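Local structure of DNA alpha-glucosyltransferase (Enterobacteria phage T4, 1XV5) at residues A[117-120]-A[121-125]; A[142-146]-A[147-151]; A[257-260]-A[261-264]. The protein is a phage glycosyltransferase of the GT-B fold, built from two Rossmann-like domains, with uridine-5'-diphosphate bound in this structure. All coordinates share one frame; numbering follows the deposited sequence.

Overall arrangement
Interactions 1 and 2 are neighbours, their centres about 11 Å apart, in the half of the GT-B fold built on the parallel sheet that includes strands 109-114 and 137-140. Each starts a helix after one of these strands, and they touch: Asp146 OD1 of 142-151 receives Val119 N of 117-125. Interaction 3 belongs to the other sheet's half, about 35 Å from interaction 1 and about 42 Å from interaction 2, between centres. Interaction 2 is partly buried and rich in satisfied polar groups; interaction 1 is a surface contact with one buried residue, Leu122, and pairs aliphatic side chains with arginines; interaction 3 is a surface turn held by two backbone bonds and one apolar pair.

Interaction 1. Residues A[117-120]-A[121-125]; sequences HSVL and SLRRN
Val119 and Leu120 each lie beside an arginine four residues on, Arg123 and Arg124, in the short helix 119-122 that follows strand 109-114 in a Rossmann-like half of the GT-B fold. Both pairs run side by side, pointing the same way. Leu120 brings up one methyl branch: CD2 lies 3.1 Å from Arg124 NE and also approaches NH1, oblique to the guanidinium. Leu120 CG, anti to its own nitrogen (chi1 -170°), meets an Arg124 chain extended from CG to NE. At Val119 the contact is looser, since Arg123 NH2 passes 3.6 Å from Val119 CB, again obliquely. Arginine suits these exposed places because its long chain carries the guanidinium back along the helix to Val119 or Leu120, while the CG methylenes lie against the carbonyl oxygens of those residues.

The helix begins with an N-cap. Ser118 OG accepts from Leu120 N at 3.1 Å, so a short hydroxyl side chain satisfies an amide of the first turn. Ser118 O then takes Leu122 N at 3.0 Å, nearly straight at 176° and in the carbonyl plane, whereas its bond from Ser121 N is weak. The next carbonyl, Val119 O, receives Arg123 N at 2.8 Å. Another first-turn amide, Val119 N, is bound by Asp146 OD1 from helix 146-155.

Leu122 is the buried member, as befits a branched apolar side chain. It packs on Asp146, Phe147 and Leu151 of that helix, while its CG sits 3.2 Å from Ser118 O. Beyond the cap, the His117 side chain lies near the bound uridine-5'-diphosphate without touching it, and meets the ring of His141. A water bridges Ser118 N, from which it accepts at 3.2 Å, and Ser121 OG, 3.1 Å away.

Interaction 2. Residues A[142-146]-A[147-151]; sequences SDNGD and FNKVL
Asn148 and Lys149 reach back over the chain that leads into them, a type I beta turn from Ser142 to Gly145 that follows strand 137-140 and starts helix 146-155 of this Rossmann-like half. Within the turn, Ser142 OG accepts from Asn144 N at 3.1 Å, an ST turn, and is also bonded to Lys300 O. Gly145 holds the N-cap position, and its carbonyl takes Lys149 N at 2.9 Å with an N-H...O angle of 169°.

Asp146 O is shared by two donors. Val150 N comes in at 2.7 Å, tilted from the carbonyl plane, and Leu151 N at 3.2 Å lies in that plane; the second bond spans five residues and marks a wider, pi-type turn. The buried carboxylate of Asp146 is satisfied from outside: OD1 is bonded to Tyr301 OH, and OD2 forms a salt bridge with Lys300 NZ. Aspartate suits the place because its two oxygens can serve the tyrosine hydroxyl, the lysine and the start of helix 119-122 together.

Asn148 OD1 lies beside Ser142 O, an acceptor that cannot satisfy it, and is bonded instead to Ser140 OG. Its ND2 uses a water, weakly, and that water donates to Asp143 O at 2.9 Å. Phe147 CG lies anti to the backbone N (chi1 176°), which carries the ring into the apolar packing around Ile138 and Val132. On the exposed side the Lys149 chain, bent at chi2 (-59°), folds back until CE is 3.3 Å from Asp143 O and 3.5 Å from Asn144 OD1.

Interaction 3. Residues A[257-260]-A[261-264]; sequences REID and KMNL
Ile259 and Met262 make the tight side of this turn. The methionine methyl, CE, presses on Ile259 CG1 at 3.4 Å, closer than carbons usually approach, and lies 4.0 Å from CD1. The two side chains cross obliquely. Ile259 puts CG1 anti to its own nitrogen (chi1 -165°), and a bend at chi3 (-118°) swings the methionine methyl back over it. A flexible, unbranched thioether suits this place, for Met262 also packs on Tyr254, Val231, Gln271 and Leu273 and so fits the turn against three strands of the sheet.

The backbone here is a 3-10 segment in the connection between parallel strands 251-254 and 270-273, in the half of the GT-B fold that holds both. Two bonds of three-residue span maintain it: Lys261 N to Glu258 O at 2.8 Å, and Met262 N to Ile259 O at 3.1 Å. In each the donor stands well above the carbonyl plane, 53° out of it in the first.

On the loose side, Glu258, Asp260 and Lys261 are exposed, as suits charged side chains. The far end of Glu258 leads off toward Gly255, where OE2 binds Gly255 N. Lys261 CB lies 3.1 Å from Glu258 O before the chain leads off; Lys261 NZ stays 5.6 Å from Asp260 OD2, too far for a salt bridge, and any attraction is probably weak.

Interaction 1. Residues A[117-120]-A[121-125]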
loop_
_atom_site.group_PDB
_atom_site.type_symbol
_atom_site.label_atom_id
_atom_site.label_comp_id
_atom_site.label_asym_id
_atom_site.label_seq_id
_atom_site.Cartn_x
_atom_site.Cartn_y
_atom_site.Cartn_z
ATOM N N HIS A 117 -9.985 0.404 -2.045
ATOM C CA HIS A 117 -10.933 1.236 -1.312
ATOM C C HIS A 117 -12.225 1.652 -2.018
ATOM O O HIS A 117 -13.303 1.165 -1.689
ATOM C CB HIS A 117 -10.205 2.493 -0.828
ATOM C CG HIS A 117 -8.939 2.203 -0.082
ATOM N ND1 HIS A 117 -8.929 1.655 1.184
ATOM C CD2 HIS A 117 -7.641 2.356 -0.436
ATOM C CE1 HIS A 117 -7.678 1.485 1.576
ATOM N NE2 HIS A 117 -6.877 1.902 0.610
ATOM N N SER A 118 -12.108 2.570 -2.970
ATOM C CA SER A 118 -13.263 3.093 -3.696
ATOM C C SER A 118 -13.957 2.105 -4.626
ATOM O O SER A 118 -13.342 1.166 -5.128
ATOM C CB SER A 118 -12.845 4.323 -4.506
ATOM O OG SER A 118 -13.904 4.769 -5.332
ATOM N N VAL A 119 -15.248 2.336 -4.857
ATOM C CA VAL A 119 -16.029 1.493 -5.753
ATOM C C VAL A 119 -15.440 1.566 -7.159
ATOM O O VAL A 119 -15.509 0.599 -7.916
ATOM C CB VAL A 119 -17.510 1.948 -5.824
ATOM C CG1 VAL A 119 -18.210 1.650 -4.515
ATOM C CG2 VAL A 119 -17.586 3.439 -6.136
ATOM N N LEU A 120 -14.861 2.716 -7.499
ATOM C CA LEU A 120 -14.260 2.916 -8.813
ATOM C C LEU A 120 -13.249 1.810 -9.064
ATOM O O LEU A 120 -13.242 1.187 -10.126
ATOM C CB LEU A 120 -13.570 4.286 -8.882
ATOM C CG LEU A 120 -13.082 4.795 -10.247
ATOM C CD1 LEU A 120 -12.655 6.249 -10.117
ATOM C CD2 LEU A 120 -11.924 3.949 -10.760
ATOM N N SER A 121 -12.393 1.565 -8.080
ATOM C CA SER A 121 -11.389 0.523 -8.204
ATOM C C SER A 121 -12.050 -0.847 -8.118
ATOM O O SER A 121 -11.818 -1.714 -8.957
ATOM C CB SER A 121 -10.347 0.652 -7.088
ATOM O OG SER A 121 -9.666 1.891 -7.162
ATOM N N LEU A 122 -12.884 -1.027 -7.099
ATOM C CA LEU A 122 -13.566 -2.293 -6.868
ATOM C C LEU A 122 -14.340 -2.846 -8.059
ATOM O O LEU A 122 -14.381 -4.060 -8.259
ATOM C CB LEU A 122 -14.503 -2.164 -5.664
ATOM C CG LEU A 122 -13.804 -1.858 -4.335
ATOM C CD1 LEU A 122 -14.834 -1.676 -3.235
ATOM C CD2 LEU A 122 -12.851 -2.994 -3.994
ATOM N N ARG A 123 -14.962 -1.969 -8.844
ATOM C CA ARG A 123 -15.728 -2.431 -9.998
ATOM C C ARG A 123 -14.856 -2.741 -11.212
ATOM O O ARG A 123 -15.339 -3.288 -12.203
ATOM C CB ARG A 123 -16.811 -1.414 -10.377
ATOM C CG ARG A 123 -17.929 -1.312 -9.352
ATOM C CD ARG A 123 -19.218 -0.785 -9.971
ATOM N NE ARG A 123 -20.314 -0.781 -9.005
ATOM C CZ ARG A 123 -20.665 0.271 -8.271
ATOM N NH1 ARG A 123 -21.672 0.174 -7.414
ATOM N NH2 ARG A 123 -20.024 1.425 -8.409
ATOM N N ARG A 124 -13.575 -2.392 -11.136
ATOM C CA ARG A 124 -12.653 -2.672 -12.231
ATOM C C ARG A 124 -12.200 -4.126 -12.125
ATOM O O ARG A 124 -11.227 -4.535 -12.760
ATOM C CB ARG A 124 -11.428 -1.759 -12.162
ATOM C CG ARG A 124 -11.697 -0.297 -12.457
ATOM C CD ARG A 124 -10.398 0.497 -12.400
ATOM N NE ARG A 124 -10.575 1.907 -12.734
ATOM C CZ ARG A 124 -11.044 2.348 -13.896
ATOM N NH1 ARG A 124 -11.168 3.650 -14.110
ATOM N NH2 ARG A 124 -11.392 1.488 -14.844
ATOM N N ASN A 125 -12.915 -4.898 -11.312
ATOM C CA ASN A 125 -12.605 -6.307 -11.100
ATOM C C ASN A 125 -13.603 -7.217 -11.798
ATOM O O ASN A 125 -14.734 -6.823 -12.073
ATOM C CB ASN A 125 -12.641 -6.646 -9.607
ATOM C CG ASN A 125 -11.527 -5.992 -8.829
ATOM O OD1 ASN A 125 -11.772 -5.256 -7.875
ATOM N ND2 ASN A 125 -10.293 -6.268 -9.223
HETATM O O HOH W 1 -9.225 2.996 -4.289
#

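Interaction 2. Residues A[142-146]-A[147-151]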
loop_
_atom_site.group_PDB
_atom_site.type_symbol
_atom_site.label_atom_id
_atom_site.label_comp_id
_atom_site.label_asym_id
_atom_site.label_seq_id
_atom_site.Cartn_x
_atom_site.Cartn_y
_atom_site.Cartn_z
ATOM N N SER A 142 -11.714 -1.579 5.945
ATOM C CA SER A 142 -12.646 -0.825 6.780
ATOM C C SER A 142 -14.054 -1.401 6.854
ATOM O O SER A 142 -14.608 -1.856 5.852
ATOM C CB SER A 142 -12.717 0.620 6.276
ATOM O OG SER A 142 -13.678 1.374 6.997
ATOM N N ASP A 143 -14.631 -1.374 8.052
ATOM C CA ASP A 143 -15.984 -1.874 8.251
ATOM C C ASP A 143 -16.975 -0.980 7.502
ATOM O O ASP A 143 -18.065 -1.420 7.137
ATOM C CB ASP A 143 -16.356 -1.876 9.743
ATOM C CG ASP A 143 -15.481 -2.802 10.574
ATOM O OD1 ASP A 143 -15.042 -3.849 10.057
ATOM O OD2 ASP A 143 -15.247 -2.491 11.764
ATOM N N ASN A 144 -16.587 0.273 7.270
ATOM C CA ASN A 144 -17.457 1.229 6.583
ATOM C C ASN A 144 -17.056 1.535 5.144
ATOM O O ASN A 144 -17.585 2.464 4.531
ATOM C CB ASN A 144 -17.522 2.534 7.381
ATOM C CG ASN A 144 -18.170 2.349 8.737
ATOM O OD1 ASN A 144 -19.334 1.963 8.830
ATOM N ND2 ASN A 144 -17.417 2.616 9.797
ATOM N N GLY A 145 -16.129 0.752 4.603
ATOM C CA GLY A 145 -15.692 0.970 3.236
ATOM C C GLY A 145 -16.733 0.560 2.207
ATOM O O GLY A 145 -17.754 -0.037 2.545
ATOM N N ASP A 146 -16.468 0.878 0.945
ATOM C CA ASP A 146 -17.384 0.542 -0.135
ATOM C C ASP A 146 -17.540 -0.966 -0.302
ATOM O O ASP A 146 -18.628 -1.449 -0.613
ATOM C CB ASP A 146 -16.901 1.176 -1.444
ATOM C CG ASP A 146 -17.073 2.688 -1.457
ATOM O OD1 ASP A 146 -16.499 3.350 -2.346
ATOM O OD2 ASP A 146 -17.793 3.214 -0.582
ATOM N N PHE A 147 -16.461 -1.714 -0.095
ATOM C CA PHE A 147 -16.528 -3.167 -0.226
ATOM C C PHE A 147 -17.563 -3.741 0.736
ATOM O O PHE A 147 -18.404 -4.550 0.343
ATOM C CB PHE A 147 -15.162 -3.797 0.064
ATOM C CG PHE A 147 -15.172 -5.305 0.039
ATOM C CD1 PHE A 147 -15.254 -5.997 -1.166
ATOM C CD2 PHE A 147 -15.120 -6.029 1.223
ATOM C CE1 PHE A 147 -15.286 -7.391 -1.191
ATOM C CE2 PHE A 147 -15.152 -7.426 1.211
ATOM C CZ PHE A 147 -15.235 -8.108 0.001
ATOM N N ASN A 148 -17.495 -3.313 1.995
ATOM C CA ASN A 148 -18.415 -3.783 3.031
ATOM C C ASN A 148 -19.840 -3.250 2.895
ATOM O O ASN A 148 -20.809 -4.010 2.964
ATOM C CB ASN A 148 -17.898 -3.392 4.426
ATOM C CG ASN A 148 -16.763 -4.275 4.909
ATOM O OD1 ASN A 148 -15.757 -4.448 4.224
ATOM N ND2 ASN A 148 -16.917 -4.830 6.112
ATOM N N LYS A 149 -19.960 -1.941 2.703
ATOM C CA LYS A 149 -21.264 -1.292 2.625
ATOM C C LYS A 149 -21.974 -1.265 1.280
ATOM O O LYS A 149 -23.191 -1.097 1.228
ATOM C CB LYS A 149 -21.150 0.136 3.163
ATOM C CG LYS A 149 -20.668 0.214 4.608
ATOM C CD LYS A 149 -21.602 -0.541 5.546
ATOM C CE LYS A 149 -21.155 -0.423 6.992
ATOM N NZ LYS A 149 -22.101 -1.097 7.921
ATOM N N VAL A 150 -21.237 -1.428 0.189
ATOM C CA VAL A 150 -21.872 -1.395 -1.118
ATOM C C VAL A 150 -21.897 -2.749 -1.820
ATOM O O VAL A 150 -22.968 -3.301 -2.068
ATOM C CB VAL A 150 -21.193 -0.354 -2.040
ATOM C CG1 VAL A 150 -21.903 -0.301 -3.383
ATOM C CG2 VAL A 150 -21.228 1.019 -1.380
ATOM N N LEU A 151 -20.723 -3.290 -2.131
ATOM C CA LEU A 151 -20.651 -4.571 -2.825
ATOM C C LEU A 151 -21.215 -5.751 -2.042
ATOM O O LEU A 151 -22.000 -6.533 -2.578
ATOM C CB LEU A 151 -19.207 -4.869 -3.248
ATOM C CG LEU A 151 -18.670 -4.058 -4.432
ATOM C CD1 LEU A 151 -18.581 -2.588 -4.059
ATOM C CD2 LEU A 151 -17.299 -4.582 -4.832
HETATM O O HOH W 2 -19.356 -3.802 8.198
#

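Interaction 3. Residues A[257-260]-A[261-264]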
loop_
_atom_site.group_PDB
_atom_site.type_symbol
_atom_site.label_atom_id
_atom_site.label_comp_id
_atom_site.label_asym_id
_atom_site.label_seq_id
_atom_site.Cartn_x
_atom_site.Cartn_y
_atom_site.Cartn_z
ATOM N N ARG A 257 16.790 6.326 -15.677
ATOM C CA ARG A 257 17.996 6.474 -16.477
ATOM C C ARG A 257 18.492 7.918 -16.484
ATOM O O ARG A 257 19.629 8.184 -16.868
ATOM C CB ARG A 257 17.726 6.003 -17.909
ATOM C CG ARG A 257 17.325 4.536 -17.996
ATOM C CD ARG A 257 16.788 4.156 -19.374
ATOM N NE ARG A 257 17.805 4.210 -20.422
ATOM C CZ ARG A 257 17.580 3.883 -21.692
ATOM N NH1 ARG A 257 16.374 3.480 -22.072
ATOM N NH2 ARG A 257 18.556 3.958 -22.584
ATOM N N GLU A 258 17.643 8.848 -16.052
ATOM C CA GLU A 258 18.022 10.259 -16.022
ATOM C C GLU A 258 17.986 10.823 -14.606
ATOM O O GLU A 258 18.007 12.040 -14.419
ATOM C CB GLU A 258 17.078 11.099 -16.889
ATOM C CG GLU A 258 16.708 10.513 -18.242
ATOM C CD GLU A 258 15.318 9.898 -18.242
ATOM O OE1 GLU A 258 15.209 8.660 -18.104
ATOM O OE2 GLU A 258 14.333 10.661 -18.369
ATOM N N ILE A 259 17.931 9.947 -13.611
ATOM C CA ILE A 259 17.870 10.396 -12.228
ATOM C C ILE A 259 19.068 11.257 -11.828
ATOM O O ILE A 259 18.950 12.126 -10.968
ATOM C CB ILE A 259 17.753 9.198 -11.264
ATOM C CG1 ILE A 259 17.328 9.691 -9.879
ATOM C CG2 ILE A 259 19.078 8.455 -11.191
ATOM C CD1 ILE A 259 16.938 8.583 -8.925
ATOM N N ASP A 260 20.219 11.024 -12.455
ATOM C CA ASP A 260 21.415 11.800 -12.141
ATOM C C ASP A 260 21.268 13.228 -12.657
ATOM O O ASP A 260 22.053 14.111 -12.307
ATOM C CB ASP A 260 22.658 11.142 -12.755
ATOM C CG ASP A 260 22.585 11.048 -14.269
ATOM O OD1 ASP A 260 21.586 10.501 -14.781
ATOM O OD2 ASP A 260 23.528 11.515 -14.946
ATOM N N LYS A 261 20.251 13.446 -13.484
ATOM C CA LYS A 261 19.986 14.763 -14.050
ATOM C C LYS A 261 19.114 15.614 -13.138
ATOM O O LYS A 261 18.962 16.814 -13.359
ATOM C CB LYS A 261 19.315 14.636 -15.419
ATOM C CG LYS A 261 20.254 14.198 -16.528
ATOM C CD LYS A 261 21.395 15.188 -16.686
ATOM C CE LYS A 261 22.311 14.794 -17.825
ATOM N NZ LYS A 261 21.565 14.767 -19.104
ATOM N N MET A 262 18.539 14.997 -12.113
ATOM C CA MET A 262 17.695 15.743 -11.191
ATOM C C MET A 262 18.462 16.902 -10.582
ATOM O O MET A 262 19.614 16.756 -10.176
ATOM C CB MET A 262 17.185 14.841 -10.072
ATOM C CG MET A 262 15.772 14.373 -10.278
ATOM S SD MET A 262 15.126 13.539 -8.828
ATOM C CE MET A 262 14.832 11.911 -9.516
ATOM N N ASN A 263 17.815 18.057 -10.528
ATOM C CA ASN A 263 18.431 19.239 -9.958
ATOM C C ASN A 263 17.938 19.338 -8.517
ATOM O O ASN A 263 16.814 19.775 -8.270
ATOM C CB ASN A 263 18.016 20.475 -10.758
ATOM C CG ASN A 263 18.863 21.685 -10.436
ATOM O OD1 ASN A 263 18.769 22.718 -11.101
ATOM N ND2 ASN A 263 19.697 21.568 -9.409
ATOM N N LEU A 264 18.778 18.923 -7.572
ATOM C CA LEU A 264 18.405 18.942 -6.160
ATOM C C LEU A 264 18.839 20.209 -5.438
ATOM O O LEU A 264 18.849 20.268 -4.207
ATOM C CB LEU A 264 18.992 17.721 -5.454
ATOM C CG LEU A 264 18.609 16.376 -6.082
ATOM C CD1 LEU A 264 19.161 15.238 -5.239
ATOM C CD2 LEU A 264 17.096 16.274 -6.187
#